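Local coordinates for protein putative phosphoenolpyruvate-dependent sugar phosphotransferase system (PTS) permease (Klebsiella pneumoniae subsp. pneumoniae, PDB 3MTQ) that probably passes phosphoryl groups along the sugar phosphotransferase system during sugar uptake, as a mannose-type IIA component, at residues H51-Y56 with V61-Q66; V82-F87 with N93-F98; N111-I116 with K139-Y144. All blocks are in the same frame, centred on the assembly; numbering follows the deposited sequence. Where two conformers were deposited one is given.

Contact 1 of 3, residues H51-Y56 with V61-Q66; sequences HTLCAY and VDLTQQ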
loop_
_atom_site.group_PDB
_atom_site.type_symbol
_atom_site.label_atom_id
_atom_site.label_comp_id
_atom_site.label_asym_id
_atom_site.label_seq_id
_atom_site.Cartn_x
_atom_site.Cartn_y
_atom_site.Cartn_z
ATOM N N HIS A 51 -4.610 14.137 4.572
ATOM C CA HIS A 51 -4.035 14.255 5.897
ATOM C C HIS A 51 -3.566 12.901 6.285
ATOM O O HIS A 51 -4.122 11.884 5.863
ATOM C CB HIS A 51 -5.068 14.813 6.869
ATOM C CG HIS A 51 -5.678 16.078 6.369
ATOM N ND1 HIS A 51 -5.178 17.324 6.694
ATOM C CD2 HIS A 51 -6.665 16.290 5.468
ATOM C CE1 HIS A 51 -5.860 18.249 6.043
ATOM N NE2 HIS A 51 -6.763 17.647 5.288
ATOM N N THR A 52 -2.511 12.838 7.069
ATOM C CA THR A 52 -2.009 11.523 7.455
ATOM C C THR A 52 -2.082 11.326 8.963
ATOM O O THR A 52 -1.800 12.250 9.765
ATOM C CB THR A 52 -0.599 11.275 6.998
ATOM O OG1 THR A 52 0.279 12.245 7.630
ATOM C CG2 THR A 52 -0.474 11.260 5.468
ATOM N N LEU A 53 -2.451 10.123 9.358
ATOM C CA LEU A 53 -2.349 9.725 10.744
ATOM C C LEU A 53 -1.365 8.564 10.826
ATOM O O LEU A 53 -1.613 7.499 10.281
ATOM C CB LEU A 53 -3.695 9.355 11.349
ATOM C CG LEU A 53 -3.687 9.123 12.870
ATOM C CD1 LEU A 53 -4.999 9.567 13.565
ATOM C CD2 LEU A 53 -3.276 7.685 13.279
ATOM N N CYS A 54 -0.242 8.780 11.514
ATOM C CA CYS A 54 0.746 7.720 11.663
ATOM C C CYS A 54 0.851 7.282 13.127
ATOM O O CYS A 54 1.444 7.974 13.961
ATOM C CB CYS A 54 2.110 8.153 11.144
ATOM S SG CYS A 54 2.293 8.542 9.428
ATOM N N ALA A 55 0.312 6.110 13.409
ATOM C CA ALA A 55 0.175 5.555 14.748
ATOM C C ALA A 55 1.433 4.897 15.288
ATOM O O ALA A 55 2.215 4.309 14.553
ATOM C CB ALA A 55 -0.973 4.524 14.770
ATOM N N TYR A 56 1.624 5.003 16.598
ATOM C CA TYR A 56 2.740 4.332 17.281
ATOM C C TYR A 56 4.117 4.840 16.865
ATOM O O TYR A 56 5.099 4.096 16.918
ATOM C CB TYR A 56 2.659 2.814 17.083
ATOM C CG TYR A 56 1.285 2.291 17.381
ATOM C CD1 TYR A 56 0.715 2.480 18.614
ATOM C CD2 TYR A 56 0.549 1.608 16.425
ATOM C CE1 TYR A 56 -0.523 2.021 18.892
ATOM C CE2 TYR A 56 -0.711 1.147 16.706
ATOM C CZ TYR A 56 -1.236 1.338 17.922
ATOM O OH TYR A 56 -2.487 0.898 18.217
ATOM N N VAL A 61 1.568 9.810 23.015
ATOM C CA VAL A 61 0.164 9.983 22.627
ATOM C C VAL A 61 -0.597 8.642 22.426
ATOM O O VAL A 61 -0.065 7.670 21.874
ATOM C CB VAL A 61 0.052 10.904 21.368
ATOM C CG1 VAL A 61 0.694 10.243 20.125
ATOM C CG2 VAL A 61 -1.411 11.315 21.115
ATOM N N ASP A 62 -1.833 8.597 22.911
ATOM C CA ASP A 62 -2.697 7.428 22.756
ATOM C C ASP A 62 -3.610 7.613 21.544
ATOM O O ASP A 62 -3.960 8.740 21.156
ATOM C CB ASP A 62 -3.584 7.214 23.980
ATOM C CG ASP A 62 -4.779 8.140 23.984
ATOM O OD1 ASP A 62 -4.532 9.356 23.859
ATOM O OD2 ASP A 62 -5.939 7.664 24.043
ATOM N N LEU A 63 -4.070 6.481 21.024
ATOM C CA LEU A 63 -4.603 6.419 19.679
ATOM C C LEU A 63 -6.015 6.959 19.616
ATOM O O LEU A 63 -6.330 7.744 18.734
ATOM C CB LEU A 63 -4.593 4.964 19.195
ATOM C CG LEU A 63 -4.729 4.746 17.698
ATOM C CD1 LEU A 63 -3.778 5.627 16.921
ATOM C CD2 LEU A 63 -4.505 3.258 17.372
ATOM N N THR A 64 -6.866 6.510 20.527
ATOM C CA THR A 64 -8.250 6.930 20.510
ATOM C C THR A 64 -8.391 8.444 20.475
ATOM O O THR A 64 -9.187 8.951 19.681
ATOM C CB THR A 64 -9.067 6.374 21.669
ATOM O OG1 THR A 64 -8.938 4.951 21.687
ATOM C CG2 THR A 64 -10.562 6.742 21.484
ATOM N N GLN A 65 -7.602 9.156 21.289
ATOM C CA GLN A 65 -7.638 10.635 21.277
ATOM C C GLN A 65 -7.059 11.266 20.007
ATOM O O GLN A 65 -7.629 12.238 19.488
ATOM C CB GLN A 65 -6.963 11.227 22.526
ATOM C CG GLN A 65 -5.622 11.868 22.273
ATOM N N GLN A 66 -5.930 10.727 19.535
ATOM C CA GLN A 66 -5.305 11.098 18.263
ATOM C C GLN A 66 -6.383 10.994 17.187
ATOM O O GLN A 66 -6.666 11.945 16.486
ATOM C CB GLN A 66 -4.099 10.162 17.971
ATOM C CG GLN A 66 -3.144 10.510 16.759
ATOM C CD GLN A 66 -1.916 9.566 16.648
ATOM O OE1 GLN A 66 -1.864 8.549 17.304
ATOM N NE2 GLN A 66 -0.948 9.897 15.769
#
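Leu53 and Ala55 of strand 50-55 pack against Gln66 and Leu63 on the first turn of helix 63-72. The strand lies at an edge of the chain's four-stranded parallel sheet. The helix follows it in the chain and belongs to the beta-alpha-beta crossover from strand 50-55 to strand 79-84, past strand 22-29.

The tight part is on the sheet side. Leu53 CD1 lies 3.8 Å from Gln66 CG, and the two side chains meet at a slant. The Gln66 side chain runs out extended, with CG opposite the backbone N (chi1 -171°). Its aliphatic part therefore reaches across to Leu53, and its amide end goes further, toward the strand backbone. There NE2 is 3.6 Å from Cys54 O, a polar approach rather than a firm bond. Next along, Ala55 CB meets Leu63 CD1 at 3.7 Å. The small Ala55 side chain also touches Val91 of helix 90-96, and Leu53 reaches Val67 and Leu70 further down helix 63-72.

The outer side, by the helix start at the N-cap Asp62, is sparser and more open to solvent. Tyr56 is exposed there. Its CB points away from the helix, but the ring swings back and crosses Leu63 at about a right angle. The two branches of Leu63 thus serve different neighbours. CD1 faces the sheet. CD2 meets the end of the Tyr56 ring obliquely, 3.8 Å from Tyr56 CZ, and its one close approach is short, 3.2 Å to Tyr56 OH.

Contact 2 of 3, residues V82-F87 with N93-F98; sequences VITDIF and NEFVRF
Val82 presses a methyl group onto the face of the Phe95 ring, joining strand and helix of the beta-alpha-beta unit 79-84, 90-96, 104-108. This is a CH-pi contact: Val82 CG1 sits 3.7 Å from the Phe95 ring centroid and only 11° off the ring normal. Val82 CG1 is anti to the backbone N (chi1 -174°), which places that methyl over the middle of the ring. CG2 is farther off, 4.1 Å from Phe95 CD1.

The remaining apolar contact across the pair comes from Thr84. Its CG2 lies 3.9 Å from Phe95 CD2, on an oblique approach. Val67 of helix 63-72, Ala27 and Leu106 also touch Phe95, so the ring is buried between helix and sheet.

The polar bonds lie beside the apolar patch. Thr84 OG1 is hydrogen-bonded to Asn92 OD1 of the same helix. Past the strand end, Asp85 OD2 is hydrogen-bonded to His29 ND1, and OD1 takes a weak bond from Ile86 N at 2.8 Å. In mannose-type IIA proteins the histidine at this place carries the phosphoryl group, so Asp85 probably orients His29.

Between segments 82-87 and 93-98 the contact is thus apolar, with Thr84-Asn92 as a polar tie alongside. The carboxylate beyond probably serves the active site.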
loop_
_atom_site.group_PDB
_atom_site.type_symbol
_atom_site.label_atom_id
_atom_site.label_comp_id
_atom_site.label_asym_id
_atom_site.label_seq_id
_atom_site.Cartn_x
_atom_site.Cartn_y
_atom_site.Cartn_z
ATOM N N VAL A 82 -11.583 8.034 4.798
ATOM C CA VAL A 82 -10.456 7.485 5.559
ATOM C C VAL A 82 -10.025 6.165 4.926
ATOM O O VAL A 82 -10.872 5.258 4.643
ATOM C CB VAL A 82 -10.801 7.281 7.071
ATOM C CG1 VAL A 82 -9.584 6.846 7.862
ATOM C CG2 VAL A 82 -11.397 8.563 7.711
ATOM N N ILE A 83 -8.739 6.058 4.639
ATOM C CA ILE A 83 -8.149 4.828 4.100
ATOM C C ILE A 83 -7.059 4.392 5.074
ATOM O O ILE A 83 -6.059 5.141 5.312
ATOM C CB ILE A 83 -7.520 4.970 2.664
ATOM C CG1 ILE A 83 -8.434 5.693 1.665
ATOM C CG2 ILE A 83 -7.171 3.581 2.132
ATOM C CD1 ILE A 83 -8.270 7.223 1.606
ATOM N N THR A 84 -7.260 3.230 5.686
ATOM C CA THR A 84 -6.365 2.702 6.673
ATOM C C THR A 84 -5.491 1.618 6.063
ATOM O O THR A 84 -5.822 1.032 4.990
ATOM C CB THR A 84 -7.116 2.113 7.881
ATOM O OG1 THR A 84 -7.941 1.000 7.423
ATOM C CG2 THR A 84 -8.012 3.161 8.524
ATOM N N ASP A 85 -4.377 1.326 6.737
ATOM C CA ASP A 85 -3.450 0.289 6.245
ATOM C C ASP A 85 -4.062 -1.111 6.158
ATOM O O ASP A 85 -3.863 -1.842 5.171
ATOM C CB ASP A 85 -2.157 0.212 7.077
ATOM C CG ASP A 85 -2.369 0.005 8.593
ATOM O OD1 ASP A 85 -3.491 -0.024 9.140
ATOM O OD2 ASP A 85 -1.303 0.048 9.287
ATOM N N ILE A 86 -4.768 -1.514 7.208
ATOM C CA ILE A 86 -5.274 -2.906 7.194
ATOM C C ILE A 86 -6.507 -3.124 8.020
ATOM O O ILE A 86 -6.645 -2.683 9.149
ATOM C CB ILE A 86 -4.135 -3.917 7.609
ATOM C CG1 ILE A 86 -4.544 -5.364 7.475
ATOM C CG2 ILE A 86 -3.652 -3.678 9.059
ATOM C CD1 ILE A 86 -3.351 -6.348 7.532
ATOM N N PHE A 87 -7.429 -3.906 7.431
ATOM C CA PHE A 87 -8.632 -4.279 8.084
ATOM C C PHE A 87 -8.344 -5.170 9.320
ATOM O O PHE A 87 -7.496 -6.082 9.276
ATOM C CB PHE A 87 -9.577 -5.015 7.073
ATOM C CG PHE A 87 -10.951 -5.331 7.659
ATOM C CD1 PHE A 87 -11.967 -4.385 7.654
ATOM C CD2 PHE A 87 -11.197 -6.571 8.257
ATOM C CE1 PHE A 87 -13.236 -4.673 8.222
ATOM C CE2 PHE A 87 -12.455 -6.874 8.827
ATOM C CZ PHE A 87 -13.466 -5.910 8.820
ATOM N N ASN A 93 -9.629 -0.307 13.364
ATOM C CA ASN A 93 -10.568 -0.483 14.480
ATOM C C ASN A 93 -10.987 0.857 15.091
ATOM O O ASN A 93 -12.139 1.111 15.356
ATOM C CB ASN A 93 -9.997 -1.411 15.590
ATOM C CG ASN A 93 -9.792 -2.881 15.140
ATOM O OD1 ASN A 93 -10.364 -3.343 14.157
ATOM N ND2 ASN A 93 -8.963 -3.613 15.884
ATOM N N GLU A 94 -10.023 1.741 15.334
ATOM C CA GLU A 94 -10.353 2.993 15.932
ATOM C C GLU A 94 -11.285 3.872 15.082
ATOM O O GLU A 94 -11.963 4.738 15.626
ATOM C CB GLU A 94 -9.042 3.746 16.255
ATOM C CG GLU A 94 -8.280 3.130 17.347
ATOM C CD GLU A 94 -9.017 3.231 18.679
ATOM O OE1 GLU A 94 -9.634 4.291 18.972
ATOM O OE2 GLU A 94 -8.996 2.237 19.413
ATOM N N PHE A 95 -11.365 3.628 13.766
ATOM C CA PHE A 95 -12.173 4.455 12.874
ATOM C C PHE A 95 -13.578 3.899 12.644
ATOM O O PHE A 95 -14.485 4.650 12.271
ATOM C CB PHE A 95 -11.485 4.624 11.516
ATOM C CG PHE A 95 -10.394 5.646 11.517
ATOM C CD1 PHE A 95 -10.703 6.981 11.398
ATOM C CD2 PHE A 95 -9.065 5.270 11.650
ATOM C CE1 PHE A 95 -9.689 7.938 11.415
ATOM C CE2 PHE A 95 -8.058 6.204 11.669
ATOM C CZ PHE A 95 -8.359 7.540 11.542
ATOM N N VAL A 96 -13.766 2.614 12.931
ATOM C CA VAL A 96 -15.068 1.967 12.765
ATOM C C VAL A 96 -16.210 2.706 13.504
ATOM O O VAL A 96 -17.352 2.741 13.041
ATOM C CB VAL A 96 -14.934 0.471 13.142
ATOM C CG1 VAL A 96 -16.277 -0.236 13.324
ATOM C CG2 VAL A 96 -14.067 -0.212 12.094
ATOM N N ARG A 97 -15.874 3.382 14.600
ATOM C CA ARG A 97 -16.886 4.070 15.410
ATOM C C ARG A 97 -17.513 5.240 14.668
ATOM O O ARG A 97 -18.629 5.650 14.981
ATOM C CB ARG A 97 -16.288 4.570 16.734
ATOM C CG ARG A 97 -15.013 5.310 16.589
ATOM C CD ARG A 97 -14.808 6.393 17.625
ATOM N NE ARG A 97 -15.469 6.120 18.898
ATOM C CZ ARG A 97 -14.897 5.598 19.984
ATOM N NH1 ARG A 97 -15.635 5.409 21.086
ATOM N NH2 ARG A 97 -13.614 5.261 19.990
ATOM N N PHE A 98 -16.779 5.808 13.709
ATOM C CA PHE A 98 -17.241 6.983 12.957
ATOM C C PHE A 98 -18.183 6.699 11.807
ATOM O O PHE A 98 -18.656 7.632 11.144
ATOM C CB PHE A 98 -16.059 7.804 12.454
ATOM C CG PHE A 98 -15.205 8.304 13.548
ATOM C CD1 PHE A 98 -15.541 9.455 14.226
ATOM C CD2 PHE A 98 -14.077 7.595 13.945
ATOM C CE1 PHE A 98 -14.733 9.921 15.272
ATOM C CE2 PHE A 98 -13.274 8.051 14.988
ATOM C CZ PHE A 98 -13.622 9.222 15.650
#

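Contact 3 of 3, residues N111-I116 with K139-Y144; sequences NLPLII and KESIQY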
loop_
_atom_site.group_PDB
_atom_site.type_symbol
_atom_site.label_atom_id
_atom_site.label_comp_id
_atom_site.label_asym_id
_atom_site.label_seq_id
_atom_site.Cartn_x
_atom_site.Cartn_y
_atom_site.Cartn_z
ATOM N N ASN A 111 -3.199 1.562 -0.621
ATOM C CA ASN A 111 -2.335 1.184 -1.719
ATOM C C ASN A 111 -2.373 2.276 -2.752
ATOM O O ASN A 111 -3.273 3.113 -2.755
ATOM C CB ASN A 111 -2.762 -0.203 -2.323
ATOM C CG ASN A 111 -4.083 -0.152 -3.054
ATOM O OD1 ASN A 111 -4.156 0.262 -4.228
ATOM N ND2 ASN A 111 -5.148 -0.620 -2.395
ATOM N N LEU A 112 -1.353 2.334 -3.568
ATOM C CA LEU A 112 -1.175 3.416 -4.511
ATOM C C LEU A 112 -2.200 3.412 -5.634
ATOM O O LEU A 112 -2.826 4.426 -5.939
ATOM C CB LEU A 112 0.231 3.387 -5.099
ATOM C CG LEU A 112 0.680 4.589 -5.941
ATOM C CD1 LEU A 112 0.292 6.023 -5.423
ATOM C CD2 LEU A 112 2.209 4.488 -6.236
ATOM N N PRO A 113 -2.412 2.254 -6.235
ATOM C CA PRO A 113 -3.376 2.370 -7.324
ATOM C C PRO A 113 -4.709 2.940 -6.842
ATOM O O PRO A 113 -5.340 3.747 -7.547
ATOM C CB PRO A 113 -3.568 0.918 -7.802
ATOM C CG PRO A 113 -2.606 0.047 -7.024
ATOM C CD PRO A 113 -1.707 0.969 -6.162
ATOM N N LEU A 114 -5.183 2.510 -5.680
ATOM C CA LEU A 114 -6.460 3.007 -5.112
ATOM C C LEU A 114 -6.532 4.505 -4.991
ATOM O O LEU A 114 -7.475 5.167 -5.447
ATOM C CB LEU A 114 -6.739 2.368 -3.760
ATOM C CG LEU A 114 -7.935 2.894 -2.974
ATOM C CD1 LEU A 114 -9.224 2.549 -3.744
ATOM C CD2 LEU A 114 -7.937 2.271 -1.587
ATOM N N ILE A 115 -5.496 5.075 -4.384
ATOM C CA ILE A 115 -5.418 6.497 -4.281
ATOM C C ILE A 115 -5.372 7.258 -5.618
ATOM O O ILE A 115 -6.086 8.245 -5.797
ATOM C CB ILE A 115 -4.214 6.879 -3.365
ATOM C CG1 ILE A 115 -4.328 6.144 -2.042
ATOM C CG2 ILE A 115 -4.221 8.386 -3.197
ATOM C CD1 ILE A 115 -5.681 6.245 -1.414
ATOM N N ILE A 116 -4.601 6.777 -6.576
ATOM C CA ILE A 116 -4.540 7.377 -7.904
ATOM C C ILE A 116 -5.921 7.358 -8.604
ATOM O O ILE A 116 -6.367 8.360 -9.197
ATOM C CB ILE A 116 -3.494 6.665 -8.778
ATOM C CG1 ILE A 116 -2.082 6.955 -8.236
ATOM C CG2 ILE A 116 -3.570 7.160 -10.211
ATOM C CD1 ILE A 116 -1.877 8.421 -7.974
ATOM N N LYS A 139 -7.906 -3.235 -7.227
ATOM C CA LYS A 139 -7.726 -4.667 -7.068
ATOM C C LYS A 139 -7.258 -5.341 -8.376
ATOM O O LYS A 139 -6.444 -6.271 -8.351
ATOM C CB LYS A 139 -8.995 -5.307 -6.520
ATOM C CG LYS A 139 -9.270 -5.030 -5.039
ATOM C CD LYS A 139 -10.508 -5.807 -4.577
ATOM C CE LYS A 139 -11.149 -5.166 -3.367
ATOM N NZ LYS A 139 -11.902 -6.137 -2.535
ATOM N N GLU A 140 -7.750 -4.860 -9.509
ATOM C CA GLU A 140 -7.336 -5.372 -10.815
ATOM C C GLU A 140 -5.855 -5.127 -11.039
ATOM O O GLU A 140 -5.159 -5.976 -11.578
ATOM C CB GLU A 140 -8.115 -4.698 -11.942
ATOM C CG GLU A 140 -9.606 -5.032 -12.000
ATOM C CD GLU A 140 -10.311 -4.335 -13.190
ATOM O OE1 GLU A 140 -9.808 -4.509 -14.333
ATOM O OE2 GLU A 140 -11.353 -3.640 -12.981
ATOM N N SER A 141 -5.400 -3.946 -10.614
ATOM C CA SER A 141 -3.992 -3.532 -10.681
ATOM C C SER A 141 -2.967 -4.275 -9.764
ATOM O O SER A 141 -1.744 -4.255 -10.024
ATOM C CB SER A 141 -3.938 -2.053 -10.298
ATOM O OG SER A 141 -2.633 -1.560 -10.443
ATOM N N ILE A 142 -3.463 -4.822 -8.650
ATOM C CA ILE A 142 -2.671 -5.627 -7.712
ATOM C C ILE A 142 -2.536 -7.037 -8.310
ATOM O O ILE A 142 -3.520 -7.764 -8.431
ATOM C CB ILE A 142 -3.376 -5.635 -6.327
ATOM C CG1 ILE A 142 -3.345 -4.198 -5.738
ATOM C CG2 ILE A 142 -2.741 -6.609 -5.382
ATOM C CD1 ILE A 142 -4.376 -3.928 -4.672
ATOM N N GLN A 143 -1.333 -7.422 -8.711
ATOM C CA GLN A 143 -1.213 -8.613 -9.566
ATOM C C GLN A 143 0.136 -9.270 -9.475
ATOM O O GLN A 143 1.110 -8.644 -9.023
ATOM C CB GLN A 143 -1.501 -8.226 -11.019
ATOM C CG GLN A 143 -0.483 -7.277 -11.650
ATOM C CD GLN A 143 -0.964 -6.640 -12.904
ATOM O OE1 GLN A 143 -1.654 -5.601 -12.880
ATOM N NE2 GLN A 143 -0.622 -7.242 -14.021
ATOM N N TYR A 144 0.178 -10.522 -9.915
ATOM C CA TYR A 144 1.398 -11.300 -9.994
ATOM C C TYR A 144 1.949 -11.107 -11.426
ATOM O O TYR A 144 1.497 -11.719 -12.378
ATOM C CB TYR A 144 1.134 -12.769 -9.698
ATOM C CG TYR A 144 2.331 -13.706 -9.618
ATOM C CD1 TYR A 144 3.676 -13.258 -9.448
ATOM C CD2 TYR A 144 2.126 -15.059 -9.619
ATOM C CE1 TYR A 144 4.708 -14.168 -9.358
ATOM C CE2 TYR A 144 3.146 -15.945 -9.544
ATOM C CZ TYR A 144 4.430 -15.529 -9.378
ATOM O OH TYR A 144 5.365 -16.517 -9.277
#
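Pro113 lays the CB-CG edge of its ring over the side chain of Ser141, at the last turn of helix 127-141. Pro113 CB is 3.7 Å from Ser141 OG and 3.9 Å from Ser141 CB. Ile142, the first residue to leave the helix, continues the contact. Its CG1 is 4.5 Å from Pro113 CG, and its CD1 is 4.1 Å from Asn111 ND2, at the end of the amide.

Asn111 is the N-cap of helix 112-120. Its OD1 accepts from Leu114 N at 2.9 Å with an N-H...O angle of 163°. The donor stands 38° out of the carbonyl plane. With CG placed between the backbone N and the carbonyl carbon (chi1 69°), the amide folds back over the helix start. ND2 gives a second hydrogen bond to Gly109 O. The amide is thus fixed at both ends.

From Lys139 on, the segment also meets the second subunit. Lys139 NZ bonds to Ile142 O of the second subunit, Ile142 packs on Ile142 of that chain, and Gln143 and Tyr144 pair antiparallel with one of its strands. Such an exchanged strand, extending the partner's parallel sheet, is typical of mannose-type IIA dimers.

The contacts follow one another along the chain. Contacts 1 and 2 have centres 12 Å apart and touch directly: Thr64 OG1 and Glu94 OE1, 2.9 Å apart, probably share a hydrogen bond between helices 63-72 and 90-96. Contact 3 is about 19 Å from contact 2, centre to centre, and packs on it through Ile83 CG2 and Leu114 CD2, 4.0 Å apart. Contacts 1 and 3 lie about 25 Å apart between centres, on opposite sides of the chain's centre. Contact 2 carries Asp85, the partner of the probable active-site His29. Leu112 and Pro113 of contact 3 pack on Asp85 of the second subunit, which brings the dimer interface close to that site.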